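Local coordinates for protein biofilm growth-associated repressor (Xylella fastidiosa, PDB 3PQK) that represses its own operon, which includes blh, by binding a palindromic AT-rich sequence over the -10 region of the blh promoter and blocking transcription, at residues S63-T68 with Y77-A82; L26-T31 with Q55-L60. All coordinates share one frame; numbering follows the deposited sequence.

Contact 1. Residues S63-T68 with Y77-A82; sequences SGIVET and YRLTEA
E67 and R78 face each other as a hydrogen-bonded antiparallel pair, and their side chains run side by side off the same face of the sheet. In both, CG sits between the backbone N and the carbonyl carbon (chi1 59° and 54°), which sets the two aliphatic stems alongside each other, E67 CG lying 3.7 Å from R78 CG. T80 CG2 also lies against the glutamate stem, 3.7 Å from E67 CG. The glutamate continues extended, whereas the arginine bends at chi3, and E67 OE2 meets R78 NE at 3.2 Å in a salt bridge whose carboxylate and guanidinium planes stand 79° apart. A long ion pair from R78 NH2 to E81 adds a second acid to the network. The two strands, 66-69 and 76-79, form the beta hairpin that is the wing of this winged-helix ArsR-type domain. On the face carrying T68 and Y77, T68 CG2 rests over the tyrosine ring, 4.0 Å from the Y77 ring centroid, in a CH-pi contact, while V66 CG1 comes to the ring's edge near CD1. V66 CG2 reaches L79 CD2 at 4.2 Å, and both residues also pack on L32 of helix 23-33. Past the strand, T80 grips the start of the hairpin twice: its hydroxyl OG1 donates to G64 O at 2.7 Å, and its backbone N bonds to I65 O. G64, the first residue after helix 52-62 to leave helical geometry, has positive phi and completes a Schellman motif.

Contact 2. Residues L26-T31 with Q55-L60; sequences LMLVCT and QQLGVL
Apolar helix-helix packing joins 26-31 to 55-60 in the buried interior of the winged-helix domain, the second segment belonging to the predicted DNA-binding helix-turn-helix. The axes of the two segments pass 10.5 Å apart, crossing at -68°, and leucine and valine side chains fill the distance. L28 points toward the other helix, and both its methyls lie against the end of L57: CD1 is 3.9 Å from L57 CG, and CD2 is 4.0 Å from L57 CD2. The two leucines cross at about a right angle. CD1 of L28 also touches Q56 CB, but the glutamine then bends at chi2 (-52°) and carries its amide away, where Q56 OE1 is hydrogen-bonded to R25. One turn further along, L60 lays CD1 against both L28 CB and V29 CG1, each at 3.8 Å, and CD2 against V29 CG1 alone, also at 3.8 Å. With CG1 anti to its carbonyl carbon (chi1 -59°), V29 turns that branch onto L60. I46 of helix 39-46 packs on L28, and V88 of helix 84-96 packs on V29. On helix 23-33, C30 forms a disulfide with C96 of helix 84-96, L26 and M27 pack on A10 and M6 of the second subunit, and V29 also faces the approach to strand 66-69.

How the contacts relate
After helix 3-20, helix 23-33 supplies the first half of contact 2; segments 26-31 and 55-60 close a loop of 23 residues, a little over half of them helical. Contact 1 opens only after that loop has closed, and eight residues separate 63-68 from 77-82, so the two are in series and neither encloses the other. They meet where helix 52-62 passes into the hairpin: I65 N and V66 N both probably hydrogen-bond to L60 O. I65, the residue leading into the wing, packs on V29, and Y77 of the wing packs on L57. Together they tie the predicted helix-turn-helix, the wing and helix 23-33 into one domain.

Contact 1. Residues S63-T68 with Y77-A82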
loop_
_atom_site.group_PDB
_atom_site.type_symbol
_atom_site.label_atom_id
_atom_site.label_comp_id
_atom_site.label_asym_id
_atom_site.label_seq_id
_atom_site.Cartn_x
_atom_site.Cartn_y
_atom_site.Cartn_z
ATOM N N SER B 63 -11.703 1.666 10.205
ATOM C CA SER B 63 -10.413 1.020 10.011
ATOM C C SER B 63 -9.312 1.503 10.957
ATOM O O SER B 63 -8.233 0.925 10.975
ATOM C CB SER B 63 -9.993 1.114 8.552
ATOM O OG SER B 63 -11.095 0.737 7.736
ATOM N N GLY B 64 -9.589 2.526 11.754
ATOM C CA GLY B 64 -8.613 3.059 12.711
ATOM C C GLY B 64 -7.537 3.934 12.096
ATOM O O GLY B 64 -6.511 4.197 12.728
ATOM N N ILE B 65 -7.775 4.421 10.875
ATOM C CA ILE B 65 -6.790 5.210 10.111
ATOM C C ILE B 65 -6.976 6.713 10.357
ATOM O O ILE B 65 -6.007 7.476 10.383
ATOM C CB ILE B 65 -6.868 4.813 8.595
ATOM C CG1 ILE B 65 -6.439 3.321 8.397
ATOM C CG2 ILE B 65 -5.991 5.733 7.707
ATOM C CD1 ILE B 65 -6.809 2.740 7.019
ATOM N N VAL B 66 -8.233 7.129 10.528
ATOM C CA VAL B 66 -8.600 8.501 10.781
ATOM C C VAL B 66 -9.431 8.528 12.082
ATOM O O VAL B 66 -10.116 7.564 12.409
ATOM C CB VAL B 66 -9.363 9.092 9.552
ATOM C CG1 VAL B 66 -10.013 10.441 9.871
ATOM C CG2 VAL B 66 -8.436 9.216 8.340
ATOM N N GLU B 67 -9.367 9.637 12.796
ATOM C CA GLU B 67 -10.147 9.890 14.000
ATOM C C GLU B 67 -10.633 11.355 13.994
ATOM O O GLU B 67 -10.170 12.160 13.177
ATOM C CB GLU B 67 -9.326 9.578 15.255
ATOM C CG GLU B 67 -8.038 10.375 15.401
ATOM C CD GLU B 67 -7.306 10.097 16.699
ATOM O OE1 GLU B 67 -7.876 9.394 17.562
ATOM O OE2 GLU B 67 -6.160 10.575 16.854
ATOM N N THR B 68 -11.520 11.698 14.919
ATOM C CA THR B 68 -12.034 13.055 15.029
ATOM C C THR B 68 -11.466 13.770 16.247
ATOM O O THR B 68 -11.021 13.141 17.224
ATOM C CB THR B 68 -13.578 13.099 14.979
ATOM O OG1 THR B 68 -14.110 12.436 16.133
ATOM C CG2 THR B 68 -14.154 12.523 13.683
ATOM N N TYR B 77 -11.094 16.193 11.391
ATOM C CA TYR B 77 -10.592 14.845 11.140
ATOM C C TYR B 77 -9.091 14.944 11.071
ATOM O O TYR B 77 -8.558 15.968 10.678
ATOM C CB TYR B 77 -11.158 14.290 9.843
ATOM C CG TYR B 77 -12.651 14.041 9.896
ATOM C CD1 TYR B 77 -13.157 12.761 10.112
ATOM C CD2 TYR B 77 -13.558 15.069 9.659
ATOM C CE1 TYR B 77 -14.528 12.514 10.102
ATOM C CE2 TYR B 77 -14.935 14.835 9.659
ATOM C CZ TYR B 77 -15.415 13.557 9.894
ATOM O OH TYR B 77 -16.767 13.308 9.875
ATOM N N ARG B 78 -8.413 13.895 11.479
ATOM C CA ARG B 78 -6.975 13.797 11.527
ATOM C C ARG B 78 -6.617 12.320 11.418
ATOM O O ARG B 78 -7.437 11.456 11.744
ATOM C CB ARG B 78 -6.433 14.354 12.861
ATOM C CG ARG B 78 -7.044 13.733 14.133
ATOM C CD ARG B 78 -6.357 14.185 15.415
ATOM N NE ARG B 78 -5.175 13.373 15.714
ATOM C CZ ARG B 78 -4.163 13.757 16.488
ATOM N NH1 ARG B 78 -4.163 14.963 17.047
ATOM N NH2 ARG B 78 -3.133 12.945 16.694
ATOM N N LEU B 79 -5.392 12.053 11.008
ATOM C CA LEU B 79 -4.867 10.717 10.928
ATOM C C LEU B 79 -4.616 10.203 12.340
ATOM O O LEU B 79 -4.285 10.982 13.240
ATOM C CB LEU B 79 -3.521 10.751 10.189
ATOM C CG LEU B 79 -3.565 10.997 8.690
ATOM C CD1 LEU B 79 -2.146 11.105 8.144
ATOM C CD2 LEU B 79 -4.330 9.879 7.966
ATOM N N THR B 80 -4.704 8.896 12.537
ATOM C CA THR B 80 -4.343 8.369 13.860
ATOM C C THR B 80 -2.808 8.281 13.924
ATOM O O THR B 80 -2.133 8.542 12.920
ATOM C CB THR B 80 -5.057 7.061 14.166
ATOM O OG1 THR B 80 -4.698 6.088 13.197
ATOM C CG2 THR B 80 -6.556 7.221 14.218
ATOM N N GLU B 81 -2.255 7.981 15.109
ATOM C CA GLU B 81 -0.812 7.876 15.299
ATOM C C GLU B 81 -0.374 6.404 15.276
ATOM O O GLU B 81 0.784 6.072 15.564
ATOM C CB GLU B 81 -0.380 8.593 16.580
ATOM C CG GLU B 81 -0.413 10.107 16.470
ATOM C CD GLU B 81 0.158 10.819 17.681
ATOM O OE1 GLU B 81 -0.522 10.845 18.733
ATOM O OE2 GLU B 81 1.293 11.340 17.582
ATOM N N ALA B 82 -1.296 5.535 14.839
ATOM C CA ALA B 82 -1.095 4.096 14.718
ATOM C C ALA B 82 -0.151 3.754 13.581
ATOM O O ALA B 82 0.228 4.619 12.779
ATOM C CB ALA B 82 -2.442 3.415 14.501
#

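Contact 2. Residues L26-T31 with Q55-L60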
loop_
_atom_site.group_PDB
_atom_site.type_symbol
_atom_site.label_atom_id
_atom_site.label_comp_id
_atom_site.label_asym_id
_atom_site.label_seq_id
_atom_site.Cartn_x
_atom_site.Cartn_y
_atom_site.Cartn_z
ATOM N N LEU B 26 -7.846 7.396 -0.570
ATOM C CA LEU B 26 -6.488 7.867 -0.788
ATOM C C LEU B 26 -6.347 9.398 -0.780
ATOM O O LEU B 26 -5.420 9.916 -0.161
ATOM C CB LEU B 26 -5.894 7.266 -2.059
ATOM C CG LEU B 26 -5.442 5.829 -1.889
ATOM C CD1 LEU B 26 -5.135 5.196 -3.242
ATOM C CD2 LEU B 26 -4.202 5.758 -0.997
HETATM N N MSE B 27 -7.266 10.101 -1.448
HETATM C CA MSE B 27 -7.246 11.575 -1.501
HETATM C C MSE B 27 -7.427 12.124 -0.081
HETATM O O MSE B 27 -6.655 12.971 0.346
HETATM C CB MSE B 27 -8.338 12.094 -2.444
HETATM C CG MSE B 27 -8.094 11.745 -3.907
HETATM SE SE MSE B 27 -9.445 12.496 -5.118
HETATM C CE MSE B 27 -10.907 11.363 -4.868
ATOM N N LEU B 28 -8.321 11.502 0.698
ATOM C CA LEU B 28 -8.571 11.862 2.081
ATOM C C LEU B 28 -7.337 11.692 2.957
ATOM O O LEU B 28 -6.956 12.626 3.622
ATOM C CB LEU B 28 -9.773 11.054 2.624
ATOM C CG LEU B 28 -11.142 11.505 2.110
ATOM C CD1 LEU B 28 -12.215 10.494 2.463
ATOM C CD2 LEU B 28 -11.517 12.896 2.659
ATOM N N VAL B 29 -6.693 10.520 2.952
ATOM C CA VAL B 29 -5.510 10.296 3.793
ATOM C C VAL B 29 -4.316 11.159 3.402
ATOM O O VAL B 29 -3.670 11.743 4.268
ATOM C CB VAL B 29 -5.183 8.797 4.060
ATOM C CG1 VAL B 29 -6.356 8.093 4.748
ATOM C CG2 VAL B 29 -4.811 8.065 2.770
ATOM N N CYS B 30 -4.083 11.334 2.095
ATOM C CA CYS B 30 -2.992 12.220 1.664
ATOM C C CYS B 30 -3.247 13.676 2.069
ATOM O O CYS B 30 -2.318 14.340 2.518
ATOM C CB CYS B 30 -2.719 12.085 0.169
ATOM S SG CYS B 30 -1.539 10.779 -0.224
ATOM N N THR B 31 -4.520 14.144 1.991
ATOM C CA THR B 31 -4.878 15.514 2.419
ATOM C C THR B 31 -4.598 15.684 3.922
ATOM O O THR B 31 -4.029 16.703 4.338
ATOM C CB THR B 31 -6.351 15.838 2.070
ATOM O OG1 THR B 31 -6.590 15.572 0.684
ATOM C CG2 THR B 31 -6.731 17.290 2.387
ATOM N N GLN B 55 -19.181 8.812 3.867
ATOM C CA GLN B 55 -19.181 7.336 3.804
ATOM C C GLN B 55 -17.735 6.838 3.884
ATOM O O GLN B 55 -17.424 5.954 4.694
ATOM C CB GLN B 55 -19.816 6.807 2.506
ATOM C CG GLN B 55 -21.335 6.935 2.454
ATOM C CD GLN B 55 -21.927 6.641 1.091
ATOM O OE1 GLN B 55 -21.224 6.498 0.083
ATOM N NE2 GLN B 55 -23.245 6.536 1.032
ATOM N N GLN B 56 -16.850 7.478 3.093
ATOM C CA GLN B 56 -15.426 7.156 3.018
ATOM C C GLN B 56 -14.623 7.490 4.257
ATOM O O GLN B 56 -13.771 6.683 4.639
ATOM C CB GLN B 56 -14.801 7.678 1.711
ATOM C CG GLN B 56 -15.467 7.095 0.436
ATOM C CD GLN B 56 -15.525 5.591 0.465
ATOM O OE1 GLN B 56 -14.524 4.929 0.738
ATOM N NE2 GLN B 56 -16.718 5.018 0.270
ATOM N N LEU B 57 -14.916 8.629 4.942
ATOM C CA LEU B 57 -14.256 8.968 6.223
ATOM C C LEU B 57 -14.754 7.971 7.294
ATOM O O LEU B 57 -14.028 7.650 8.242
ATOM C CB LEU B 57 -14.535 10.425 6.670
ATOM C CG LEU B 57 -13.835 11.566 5.894
ATOM C CD1 LEU B 57 -14.637 12.893 5.992
ATOM C CD2 LEU B 57 -12.401 11.796 6.383
ATOM N N GLY B 58 -16.002 7.509 7.124
ATOM C CA GLY B 58 -16.637 6.503 7.974
ATOM C C GLY B 58 -15.841 5.214 7.927
ATOM O O GLY B 58 -15.366 4.765 8.966
ATOM N N VAL B 59 -15.547 4.711 6.706
ATOM C CA VAL B 59 -14.689 3.524 6.475
ATOM C C VAL B 59 -13.293 3.715 7.101
ATOM O O VAL B 59 -12.819 2.839 7.801
ATOM C CB VAL B 59 -14.592 3.139 4.976
ATOM C CG1 VAL B 59 -13.552 2.036 4.741
ATOM C CG2 VAL B 59 -15.956 2.724 4.421
ATOM N N LEU B 60 -12.653 4.869 6.878
ATOM C CA LEU B 60 -11.303 5.178 7.396
ATOM C C LEU B 60 -11.265 5.262 8.898
ATOM O O LEU B 60 -10.232 4.986 9.503
ATOM C CB LEU B 60 -10.799 6.516 6.787
ATOM C CG LEU B 60 -10.403 6.479 5.305
ATOM C CD1 LEU B 60 -10.134 7.894 4.782
ATOM C CD2 LEU B 60 -9.169 5.542 5.059
#